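Local coordinates for protein 3-methylornithine synthase (Methanosarcina barkeri, PDB 3T7V) that isomerises L-lysine to (3R)-3-methyl-D-ornithine by radical chemistry, using a [4Fe-4S] cluster and S-adenosylmethionine, in the biosynthesis of pyrrolysine, at residues A[67-72]-A[78-83]; A[170-173]-A[177-180]; A[278-283]-A[287-292]. All blocks are in the same frame, centred on the assembly; numbering follows the deposited sequence.

Interaction 1: A[67-72]-A[78-83]; sequences FSTYCK and CYYNCR. With SF4 (iron/sulfur cluster), chain B.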
loop_
_atom_site.group_PDB
_atom_site.type_symbol
_atom_site.label_atom_id
_atom_site.label_comp_id
_atom_site.label_asym_id
_atom_site.label_seq_id
_atom_site.Cartn_x
_atom_site.Cartn_y
_atom_site.Cartn_z
ATOM N N PHE A 67 -14.335 -3.451 -0.780
ATOM C CA PHE A 67 -15.810 -3.443 -0.704
ATOM C C PHE A 67 -16.522 -3.751 -2.031
ATOM O O PHE A 67 -17.693 -4.012 -2.044
ATOM C CB PHE A 67 -16.357 -2.113 -0.120
ATOM C CG PHE A 67 -16.056 -0.886 -0.912
ATOM C CD1 PHE A 67 -14.931 -0.165 -0.624
ATOM C CD2 PHE A 67 -16.880 -0.458 -1.951
ATOM C CE1 PHE A 67 -14.603 0.956 -1.354
ATOM C CE2 PHE A 67 -16.582 0.653 -2.734
ATOM C CZ PHE A 67 -15.408 1.399 -2.414
ATOM N N SER A 68 -15.733 -3.768 -3.114
ATOM C CA SER A 68 -16.250 -4.212 -4.406
ATOM C C SER A 68 -15.116 -4.703 -5.258
ATOM O O SER A 68 -14.109 -3.983 -5.426
ATOM C CB SER A 68 -16.975 -3.090 -5.151
ATOM O OG SER A 68 -17.362 -3.642 -6.439
ATOM N N THR A 69 -15.255 -5.935 -5.787
ATOM C CA THR A 69 -14.201 -6.507 -6.620
ATOM C C THR A 69 -14.546 -6.463 -8.076
ATOM O O THR A 69 -13.925 -7.142 -8.877
ATOM C CB THR A 69 -13.792 -7.899 -6.193
ATOM O OG1 THR A 69 -14.957 -8.720 -6.307
ATOM C CG2 THR A 69 -13.307 -7.919 -4.698
ATOM N N TYR A 70 -15.507 -5.618 -8.443
ATOM C CA TYR A 70 -15.737 -5.316 -9.845
ATOM C C TYR A 70 -14.797 -4.251 -10.364
ATOM O O TYR A 70 -14.582 -3.253 -9.714
ATOM C CB TYR A 70 -17.186 -4.820 -10.036
ATOM C CG TYR A 70 -18.179 -5.935 -9.877
ATOM C CD1 TYR A 70 -18.658 -6.274 -8.607
ATOM C CD2 TYR A 70 -18.605 -6.644 -10.973
ATOM C CE1 TYR A 70 -19.535 -7.329 -8.450
ATOM C CE2 TYR A 70 -19.520 -7.719 -10.782
ATOM C CZ TYR A 70 -19.953 -8.008 -9.503
ATOM O OH TYR A 70 -20.852 -9.068 -9.362
ATOM N N CYS A 71 -14.278 -4.460 -11.568
ATOM C CA CYS A 71 -13.382 -3.464 -12.194
ATOM C C CYS A 71 -13.617 -3.394 -13.681
ATOM O O CYS A 71 -13.710 -4.437 -14.331
ATOM C CB CYS A 71 -11.967 -3.807 -11.911
ATOM S SG CYS A 71 -10.898 -2.367 -12.355
ATOM N N LYS A 72 -13.610 -2.178 -14.208
ATOM C CA LYS A 72 -13.734 -1.975 -15.650
ATOM C C LYS A 72 -12.363 -1.903 -16.380
ATOM O O LYS A 72 -12.315 -1.827 -17.601
ATOM C CB LYS A 72 -14.609 -0.723 -15.916
ATOM C CG LYS A 72 -13.979 0.602 -15.491
ATOM C CD LYS A 72 -15.184 1.643 -15.361
ATOM C CE LYS A 72 -14.620 3.011 -14.947
ATOM N NZ LYS A 72 -13.973 3.608 -16.117
ATOM N N CYS A 78 -3.282 -7.773 -12.665
ATOM C CA CYS A 78 -4.208 -7.860 -11.568
ATOM C C CYS A 78 -5.271 -8.922 -11.788
ATOM O O CYS A 78 -5.879 -8.997 -12.855
ATOM C CB CYS A 78 -4.923 -6.497 -11.478
ATOM S SG CYS A 78 -6.074 -6.441 -10.076
ATOM N N TYR A 79 -5.485 -9.743 -10.768
ATOM C CA TYR A 79 -6.509 -10.817 -10.876
ATOM C C TYR A 79 -7.890 -10.229 -11.203
ATOM O O TYR A 79 -8.725 -10.942 -11.799
ATOM C CB TYR A 79 -6.584 -11.488 -9.513
ATOM C CG TYR A 79 -7.491 -12.710 -9.453
ATOM C CD1 TYR A 79 -7.125 -13.905 -10.149
ATOM C CD2 TYR A 79 -8.679 -12.640 -8.788
ATOM C CE1 TYR A 79 -7.971 -15.027 -10.074
ATOM C CE2 TYR A 79 -9.490 -13.768 -8.679
ATOM C CZ TYR A 79 -9.113 -14.931 -9.328
ATOM O OH TYR A 79 -9.951 -16.030 -9.231
ATOM N N TYR A 80 -8.178 -8.994 -10.780
ATOM C CA TYR A 80 -9.516 -8.472 -10.883
ATOM C C TYR A 80 -9.721 -7.693 -12.176
ATOM O O TYR A 80 -10.779 -7.137 -12.395
ATOM C CB TYR A 80 -9.797 -7.590 -9.622
ATOM C CG TYR A 80 -9.708 -8.406 -8.380
ATOM C CD1 TYR A 80 -8.529 -8.470 -7.643
ATOM C CD2 TYR A 80 -10.787 -9.107 -7.922
ATOM C CE1 TYR A 80 -8.401 -9.258 -6.514
ATOM C CE2 TYR A 80 -10.660 -9.920 -6.764
ATOM C CZ TYR A 80 -9.427 -9.966 -6.083
ATOM O OH TYR A 80 -9.436 -10.797 -4.968
ATOM N N ASN A 81 -8.751 -7.742 -13.108
ATOM C CA ASN A 81 -8.975 -7.069 -14.403
ATOM C C ASN A 81 -10.245 -7.558 -15.080
ATOM O O ASN A 81 -10.612 -8.728 -14.901
ATOM C CB ASN A 81 -7.735 -7.023 -15.229
ATOM C CG ASN A 81 -7.668 -8.181 -16.070
ATOM O OD1 ASN A 81 -8.253 -8.158 -17.201
ATOM N ND2 ASN A 81 -7.008 -9.189 -15.602
ATOM N N CYS A 82 -10.851 -6.693 -15.849
ATOM C CA CYS A 82 -12.164 -6.950 -16.380
ATOM C C CYS A 82 -12.252 -8.151 -17.326
ATOM O O CYS A 82 -13.380 -8.719 -17.472
ATOM C CB CYS A 82 -12.662 -5.717 -17.026
ATOM S SG CYS A 82 -11.913 -5.255 -18.556
ATOM N N ARG A 83 -11.123 -8.552 -17.892
ATOM C CA ARG A 83 -11.141 -9.702 -18.849
ATOM C C ARG A 83 -11.142 -11.003 -18.060
ATOM O O ARG A 83 -11.390 -12.066 -18.677
ATOM C CB ARG A 83 -9.893 -9.681 -19.726
ATOM C CG ARG A 83 -9.831 -8.394 -20.536
ATOM C CD ARG A 83 -10.973 -8.319 -21.500
ATOM N NE ARG A 83 -10.895 -7.070 -22.271
ATOM C CZ ARG A 83 -10.003 -6.821 -23.233
ATOM N NH1 ARG A 83 -9.098 -7.752 -23.563
ATOM N NH2 ARG A 83 -10.034 -5.643 -23.885
HETATM FE FE1 SF4 B . -7.120 -1.604 -9.686
HETATM FE FE2 SF4 B . -8.778 -2.776 -11.598
HETATM FE FE3 SF4 B . -6.867 -4.297 -10.522
HETATM FE FE4 SF4 B . -6.202 -2.386 -12.222
HETATM S S1 SF4 B . -7.475 -4.186 -12.731
HETATM S S2 SF4 B . -5.206 -2.805 -10.225
HETATM S S3 SF4 B . -7.679 -0.750 -11.796
HETATM S S4 SF4 B . -8.619 -3.451 -9.424
#
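Thr69 leans on the Tyr80 ring with its CB, 3.7 Å from CD2, and its CG2 lies near CE2 of the same ring. The two side chains meet at a slant, neither stacked nor end on. In Thr69 the hydroxyl sits between the backbone N and the carbonyl carbon (chi1 61°), which leaves CG2 beside the backbone N and able to reach the ring, while OG1 takes a hydrogen bond from the backbone N of Tyr89. From the neighbouring Tyr79 a single ring atom, CD2, stands 3.8 Å above the centre of one Tyr80 face. Further along, Cys71 CB touches the carbonyl oxygen of Tyr80 at 3.6 Å, and the Cys71 carbonyl oxygen lies 3.2 Å from CB of Cys82.

Two thiolates of the radical SAM CxxxCxxC motif are fixed by this loop. Cys71 SG binds iron FE2 and Cys78 SG binds iron FE3, each at 2.3 Å, and both sulfurs stand anti to their backbone N (chi1 -167° and -177°). Cys75 supplies the third ligand. Behind Cys78 a type I turn runs to Asn81, whose ND2 bonds straight to Cys78 O (3.0 Å), and Asn81 OD1 closes an Asx turn by accepting from Arg83 N.

Arg88 ties the two segments together, NH1 bonding to the carbonyl oxygens of Thr69 and Tyr80, while Glu308 holds the Tyr80 hydroxyl. Segment 67-72 includes the last residues of strand 58-68, where Phe67 packs on strand 110-115 and helix 126-139; segment 78-83 belongs to the loop leading to helix 93-103.

Interaction 2: A[170-173]-A[177-180]; sequences QETY and LYRK. With SAM (S-adenosylmethionine), chain C.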
loop_
_atom_site.group_PDB
_atom_site.type_symbol
_atom_site.label_atom_id
_atom_site.label_comp_id
_atom_site.label_asym_id
_atom_site.label_seq_id
_atom_site.Cartn_x
_atom_site.Cartn_y
_atom_site.Cartn_z
ATOM N N GLN A 170 1.299 4.479 -8.716
ATOM C CA GLN A 170 1.727 4.599 -10.128
ATOM C C GLN A 170 2.235 3.264 -10.719
ATOM O O GLN A 170 2.233 3.099 -11.958
ATOM C CB GLN A 170 2.861 5.598 -10.243
ATOM C CG GLN A 170 2.972 6.183 -11.667
ATOM C CD GLN A 170 1.846 7.097 -12.069
ATOM O OE1 GLN A 170 1.153 7.645 -11.232
ATOM N NE2 GLN A 170 1.705 7.332 -13.381
ATOM N N GLU A 171 2.677 2.331 -9.835
ATOM C CA GLU A 171 3.252 0.987 -10.241
ATOM C C GLU A 171 4.688 1.108 -10.758
ATOM O O GLU A 171 5.599 0.398 -10.317
ATOM C CB GLU A 171 2.470 0.185 -11.278
ATOM C CG GLU A 171 0.981 0.142 -11.132
ATOM C CD GLU A 171 0.541 -0.244 -9.770
ATOM O OE1 GLU A 171 1.273 -0.841 -8.902
ATOM O OE2 GLU A 171 -0.613 0.080 -9.479
ATOM N N THR A 172 4.877 2.038 -11.673
ATOM C CA THR A 172 6.225 2.321 -12.205
ATOM C C THR A 172 6.195 3.733 -12.788
ATOM O O THR A 172 5.203 4.135 -13.414
ATOM C CB THR A 172 6.597 1.291 -13.293
ATOM O OG1 THR A 172 7.861 1.613 -13.824
ATOM C CG2 THR A 172 5.584 1.237 -14.433
ATOM N N TYR A 173 7.321 4.414 -12.739
ATOM C CA TYR A 173 7.513 5.633 -13.518
ATOM C C TYR A 173 8.318 5.442 -14.813
ATOM O O TYR A 173 8.637 6.433 -15.507
ATOM C CB TYR A 173 8.224 6.729 -12.673
ATOM C CG TYR A 173 7.270 7.312 -11.661
ATOM C CD1 TYR A 173 6.951 6.631 -10.475
ATOM C CD2 TYR A 173 6.676 8.523 -11.911
ATOM C CE1 TYR A 173 5.978 7.158 -9.567
ATOM C CE2 TYR A 173 5.744 9.078 -11.007
ATOM C CZ TYR A 173 5.420 8.392 -9.865
ATOM O OH TYR A 173 4.478 8.926 -9.020
ATOM N N LEU A 177 7.396 0.565 -19.304
ATOM C CA LEU A 177 6.752 -0.486 -18.558
ATOM C C LEU A 177 5.318 -0.155 -18.149
ATOM O O LEU A 177 4.443 -1.041 -18.163
ATOM C CB LEU A 177 7.631 -0.760 -17.354
ATOM C CG LEU A 177 7.180 -1.840 -16.415
ATOM C CD1 LEU A 177 6.983 -3.245 -17.084
ATOM C CD2 LEU A 177 8.124 -1.952 -15.188
ATOM N N TYR A 178 5.071 1.087 -17.768
ATOM C CA TYR A 178 3.723 1.456 -17.293
ATOM C C TYR A 178 2.673 1.091 -18.361
ATOM O O TYR A 178 1.619 0.514 -17.986
ATOM C CB TYR A 178 3.707 2.959 -17.034
ATOM C CG TYR A 178 2.344 3.453 -16.540
ATOM C CD1 TYR A 178 1.389 3.889 -17.444
ATOM C CD2 TYR A 178 2.083 3.516 -15.174
ATOM C CE1 TYR A 178 0.140 4.401 -17.008
ATOM C CE2 TYR A 178 0.881 4.014 -14.705
ATOM C CZ TYR A 178 -0.101 4.418 -15.645
ATOM O OH TYR A 178 -1.283 5.025 -15.123
ATOM N N ARG A 179 2.913 1.396 -19.631
ATOM C CA ARG A 179 1.873 1.104 -20.608
ATOM C C ARG A 179 1.588 -0.403 -20.799
ATOM O O ARG A 179 0.495 -0.736 -21.297
ATOM C CB ARG A 179 2.327 1.664 -21.988
ATOM C CG ARG A 179 3.606 1.044 -22.509
ATOM C CD ARG A 179 4.185 1.894 -23.686
ATOM N NE ARG A 179 3.239 1.909 -24.822
ATOM C CZ ARG A 179 3.161 0.919 -25.743
ATOM N NH1 ARG A 179 3.919 -0.185 -25.623
ATOM N NH2 ARG A 179 2.324 1.005 -26.797
ATOM N N LYS A 180 2.520 -1.299 -20.386
ATOM C CA LYS A 180 2.265 -2.742 -20.434
ATOM C C LYS A 180 1.531 -3.266 -19.232
ATOM O O LYS A 180 1.027 -4.402 -19.263
ATOM C CB LYS A 180 3.646 -3.536 -20.456
ATOM C CG LYS A 180 4.547 -3.140 -21.621
ATOM C CD LYS A 180 5.872 -4.010 -21.604
ATOM C CE LYS A 180 6.963 -3.558 -22.495
ATOM N NZ LYS A 180 7.786 -4.778 -22.299
HETATM N N SAM C . -8.471 -0.384 -8.479
HETATM C CA SAM C . -7.781 0.616 -7.811
HETATM C C SAM C . -6.433 0.901 -8.341
HETATM O O SAM C . -5.964 0.199 -9.260
HETATM O OXT SAM C . -5.848 1.953 -7.902
HETATM C CB SAM C . -7.299 0.209 -6.604
HETATM C CG SAM C . -6.711 -1.127 -6.396
HETATM S SD SAM C . -5.027 -1.049 -5.650
HETATM C CE SAM C . -5.310 -1.841 -4.090
HETATM C "C5'" SAM C . -4.198 -2.346 -6.543
HETATM C "C4'" SAM C . -2.871 -2.177 -6.581
HETATM O "O4'" SAM C . -2.742 -3.569 -5.880
HETATM C "C3'" SAM C . -2.296 -2.022 -7.768
HETATM O "O3'" SAM C . -2.005 -0.639 -7.520
HETATM C "C2'" SAM C . -1.060 -2.826 -7.343
HETATM O "O2'" SAM C . 0.037 -1.999 -6.834
HETATM C "C1'" SAM C . -1.432 -3.926 -6.333
HETATM N N9 SAM C . -1.623 -5.237 -7.056
HETATM C C8 SAM C . -2.607 -5.635 -7.918
HETATM N N7 SAM C . -2.338 -6.858 -8.351
HETATM C C5 SAM C . -1.168 -7.265 -7.751
HETATM C C6 SAM C . -0.378 -8.417 -7.889
HETATM N N6 SAM C . -0.707 -9.425 -8.698
HETATM N N1 SAM C . 0.715 -8.535 -7.120
HETATM C C2 SAM C . 1.112 -7.531 -6.283
HETATM N N3 SAM C . 0.436 -6.359 -6.212
HETATM C C4 SAM C . -0.721 -6.255 -6.940
#
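The loop after strand 163-167 of the TIM-barrel-like core carries a ribose-binding glutamate, and in this contact it folds back on helix 175-181, the next helix of the chain. Gln170 and Tyr178 meet here with the carbonyl oxygen of Gln170 at the ring edge, in the ring plane, 3.2 Å from CE2. NE2 of the Gln170 amide also approaches, 3.7 Å from CE2; the side chains cross at about a right angle, with amide and ring planes 17° apart. A bend at chi2 (69°) turns the Gln170 amide this way, and its ends are held by Arg194 and by the carbonyl of Phe187.

Thr172 fills the other part of the contact. Its CG2 lies between the backbone N and the carbonyl carbon and presses against the helix backbone, 3.4 Å from Tyr178 N, and against Tyr178 CB. OG1, anti to the backbone N (chi1 178°), lies 3.8 Å from Leu177 CD2 and takes its main hydrogen bond from the backbone N of Asp174.

Between these two residues the end of the Glu171 side chain turns off to S-adenosylmethionine. Its OE1 accepts from O2' at 2.7 Å and OE2 from O3' at a short 2.5 Å, so both ribose hydroxyls are gripped by one carboxylate. Arg182 makes a salt bridge to OE2 and a hydrogen bond to the cofactor itself, which would probably stabilise the carboxylate charge. Van der Waals contacts with the helix thus flank the acidic residue on both sides in the chain, which probably helps position it for the cofactor.

Interaction 3: A[278-283]-A[287-292]; sequences LDLEGI and VLRLNA. With MD0 (5-amino-D-isoleucine), chain D.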
loop_
_atom_site.group_PDB
_atom_site.type_symbol
_atom_site.label_atom_id
_atom_site.label_comp_id
_atom_site.label_asym_id
_atom_site.label_seq_id
_atom_site.Cartn_x
_atom_site.Cartn_y
_atom_site.Cartn_z
ATOM N N LEU A 278 0.438 -7.525 4.608
ATOM C CA LEU A 278 0.218 -8.973 4.865
ATOM C C LEU A 278 -0.182 -9.701 3.553
ATOM O O LEU A 278 -0.210 -10.919 3.502
ATOM C CB LEU A 278 -0.942 -9.130 5.819
ATOM C CG LEU A 278 -0.813 -8.558 7.237
ATOM C CD1 LEU A 278 -1.912 -9.086 8.163
ATOM C CD2 LEU A 278 0.530 -8.796 7.860
ATOM N N ASP A 279 -0.530 -8.927 2.504
ATOM C CA ASP A 279 -1.089 -9.545 1.299
ATOM C C ASP A 279 -0.051 -10.368 0.490
ATOM O O ASP A 279 -0.432 -11.211 -0.337
ATOM C CB ASP A 279 -1.615 -8.398 0.393
ATOM C CG ASP A 279 -2.760 -8.790 -0.514
ATOM O OD1 ASP A 279 -3.484 -9.786 -0.297
ATOM O OD2 ASP A 279 -2.995 -7.949 -1.441
ATOM N N LEU A 280 1.226 -10.126 0.765
ATOM C CA LEU A 280 2.276 -10.736 -0.056
ATOM C C LEU A 280 2.877 -12.029 0.546
ATOM O O LEU A 280 3.179 -12.979 -0.191
ATOM C CB LEU A 280 3.424 -9.736 -0.195
ATOM C CG LEU A 280 2.762 -8.442 -0.769
ATOM C CD1 LEU A 280 3.470 -7.193 -0.376
ATOM C CD2 LEU A 280 2.376 -8.655 -2.242
ATOM N N GLU A 281 3.019 -12.076 1.880
ATOM C CA GLU A 281 3.703 -13.169 2.588
ATOM C C GLU A 281 3.113 -13.356 4.005
ATOM O O GLU A 281 3.676 -14.077 4.860
ATOM C CB GLU A 281 5.234 -12.915 2.609
ATOM C CG GLU A 281 6.010 -13.282 1.346
ATOM C CD GLU A 281 7.548 -13.276 1.557
ATOM O OE1 GLU A 281 8.144 -12.284 2.087
ATOM O OE2 GLU A 281 8.182 -14.297 1.197
ATOM N N GLY A 282 1.980 -12.692 4.284
ATOM C CA GLY A 282 1.310 -12.812 5.601
ATOM C C GLY A 282 2.129 -12.251 6.757
ATOM O O GLY A 282 2.980 -11.416 6.582
ATOM N N ILE A 283 1.749 -12.734 7.952
ATOM C CA ILE A 283 2.383 -12.273 9.181
ATOM C C ILE A 283 3.889 -12.591 9.218
ATOM O O ILE A 283 4.681 -11.765 9.634
ATOM C CB ILE A 283 1.551 -12.726 10.417
ATOM C CG1 ILE A 283 0.209 -11.941 10.374
ATOM C CG2 ILE A 283 2.309 -12.316 11.680
ATOM C CD1 ILE A 283 -0.921 -12.371 11.299
ATOM N N VAL A 287 7.007 -9.564 9.509
ATOM C CA VAL A 287 8.189 -9.463 10.341
ATOM C C VAL A 287 9.402 -9.015 9.493
ATOM O O VAL A 287 10.108 -8.066 9.882
ATOM C CB VAL A 287 8.467 -10.818 11.020
ATOM C CG1 VAL A 287 9.734 -10.715 11.895
ATOM C CG2 VAL A 287 7.266 -11.148 11.911
ATOM N N LEU A 288 9.576 -9.612 8.330
ATOM C CA LEU A 288 10.721 -9.317 7.475
ATOM C C LEU A 288 10.643 -7.857 6.991
ATOM O O LEU A 288 11.647 -7.111 6.874
ATOM C CB LEU A 288 10.691 -10.250 6.268
ATOM C CG LEU A 288 11.019 -11.733 6.570
ATOM C CD1 LEU A 288 10.780 -12.645 5.374
ATOM C CD2 LEU A 288 12.459 -11.829 7.031
ATOM N N ARG A 289 9.410 -7.458 6.686
ATOM C CA ARG A 289 9.199 -6.068 6.109
ATOM C C ARG A 289 9.369 -5.020 7.172
ATOM O O ARG A 289 10.013 -3.968 6.918
ATOM C CB ARG A 289 7.802 -5.977 5.459
ATOM C CG ARG A 289 7.728 -6.790 4.143
ATOM C CD ARG A 289 6.315 -7.283 3.797
ATOM N NE ARG A 289 6.378 -7.855 2.440
ATOM C CZ ARG A 289 6.865 -9.082 2.126
ATOM N NH1 ARG A 289 7.360 -9.906 3.071
ATOM N NH2 ARG A 289 6.912 -9.451 0.840
ATOM N N LEU A 290 8.836 -5.226 8.381
ATOM C CA LEU A 290 9.164 -4.313 9.495
ATOM C C LEU A 290 10.662 -4.269 9.809
ATOM O O LEU A 290 11.235 -3.151 10.018
ATOM C CB LEU A 290 8.414 -4.676 10.801
ATOM C CG LEU A 290 6.866 -4.538 10.650
ATOM C CD1 LEU A 290 6.205 -5.275 11.834
ATOM C CD2 LEU A 290 6.448 -3.038 10.623
ATOM N N ASN A 291 11.340 -5.441 9.754
ATOM C CA ASN A 291 12.789 -5.424 9.988
ATOM C C ASN A 291 13.580 -4.865 8.839
ATOM O O ASN A 291 14.775 -4.652 8.984
ATOM C CB ASN A 291 13.235 -6.844 10.318
ATOM C CG ASN A 291 12.829 -7.241 11.717
ATOM O OD1 ASN A 291 12.650 -6.364 12.614
ATOM N ND2 ASN A 291 12.706 -8.541 11.949
ATOM N N ALA A 292 12.951 -4.563 7.715
ATOM C CA ALA A 292 13.628 -3.839 6.607
ATOM C C ALA A 292 13.307 -2.315 6.671
ATOM O O ALA A 292 13.842 -1.551 5.857
ATOM C CB ALA A 292 13.146 -4.365 5.257
HETATM C C MD0 D . -2.458 -3.793 0.942
HETATM N N MD0 D . -4.038 -5.447 0.127
HETATM O O MD0 D . -2.277 -2.830 1.714
HETATM C CA MD0 D . -3.822 -4.025 0.375
HETATM C CB MD0 D . -4.008 -3.217 -0.945
HETATM C CD MD0 D . -4.617 -0.803 -1.645
HETATM N NE MD0 D . -4.565 0.584 -1.201
HETATM C CG MD0 D . -3.971 -1.701 -0.594
HETATM C CG2 MD0 D . -2.947 -3.526 -2.033
HETATM O OXT MD0 D . -1.559 -4.577 0.616
#
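The Arg289 guanidinium receives Glu281 OE1 at its edge, almost exactly in its plane, while Leu280 CB comes in obliquely, 3.6 Å from NH2. The carboxylate is turned steeply against the guanidinium, their planes 68° apart, and the salt bridge uses OE1. The main bond, NH1 to OE1, is 2.7 Å long and nearly straight at 168°, and it uses the anti lone pair of OE1, away from the other carboxylate oxygen. The second, from NH2 to the same OE1, is weak at 3.3 Å. Arg289 reaches across with its chain extended from CG to NE.

NE makes a salt bridge to Glu258, and NH1 has a second acceptor in Gly285 O. Along the backbone, Val287 N donates to Ile283 O at 3.2 Å, and Val287 CG2 touches the same oxygen. The two helical segments are sharply bent against each other, their short axes at 101°, with Gly282 at a positive phi in the first.

Just after strand 275-277, Asp279 faces the bound 5-amino-D-isoleucine. Its OD2 takes a weak hydrogen bond from the ligand N at 3.1 Å, and Arg322 pairs with OD1. The two acidic residues have different partners: Asp279 meets the ligand, whereas Glu281 shares with Glu258 the positive charge of a buried arginine, probably helping to neutralise it there.

Overall arrangement
The three contacts follow one another along the chain, each closing before the next opens, and none touches another. Interactions 1 and 2 have centres about 18 Å apart, and their centres are about 25 and 24 Å from that of interaction 3; nearest atoms are about 8 to 10 Å apart. Each begins at or just after a strand of the same parallel sheet: strand 58-68, strand 163-167 and strand 275-277. The segments beyond these strands illustrate how a TIM-barrel-like fold assembles one active site from sequence-distant pieces: interaction 1 supplies two of the three cluster cysteines, interaction 2 the ribose-binding glutamate, and interaction 3 an aspartate beside the amino-acid ligand.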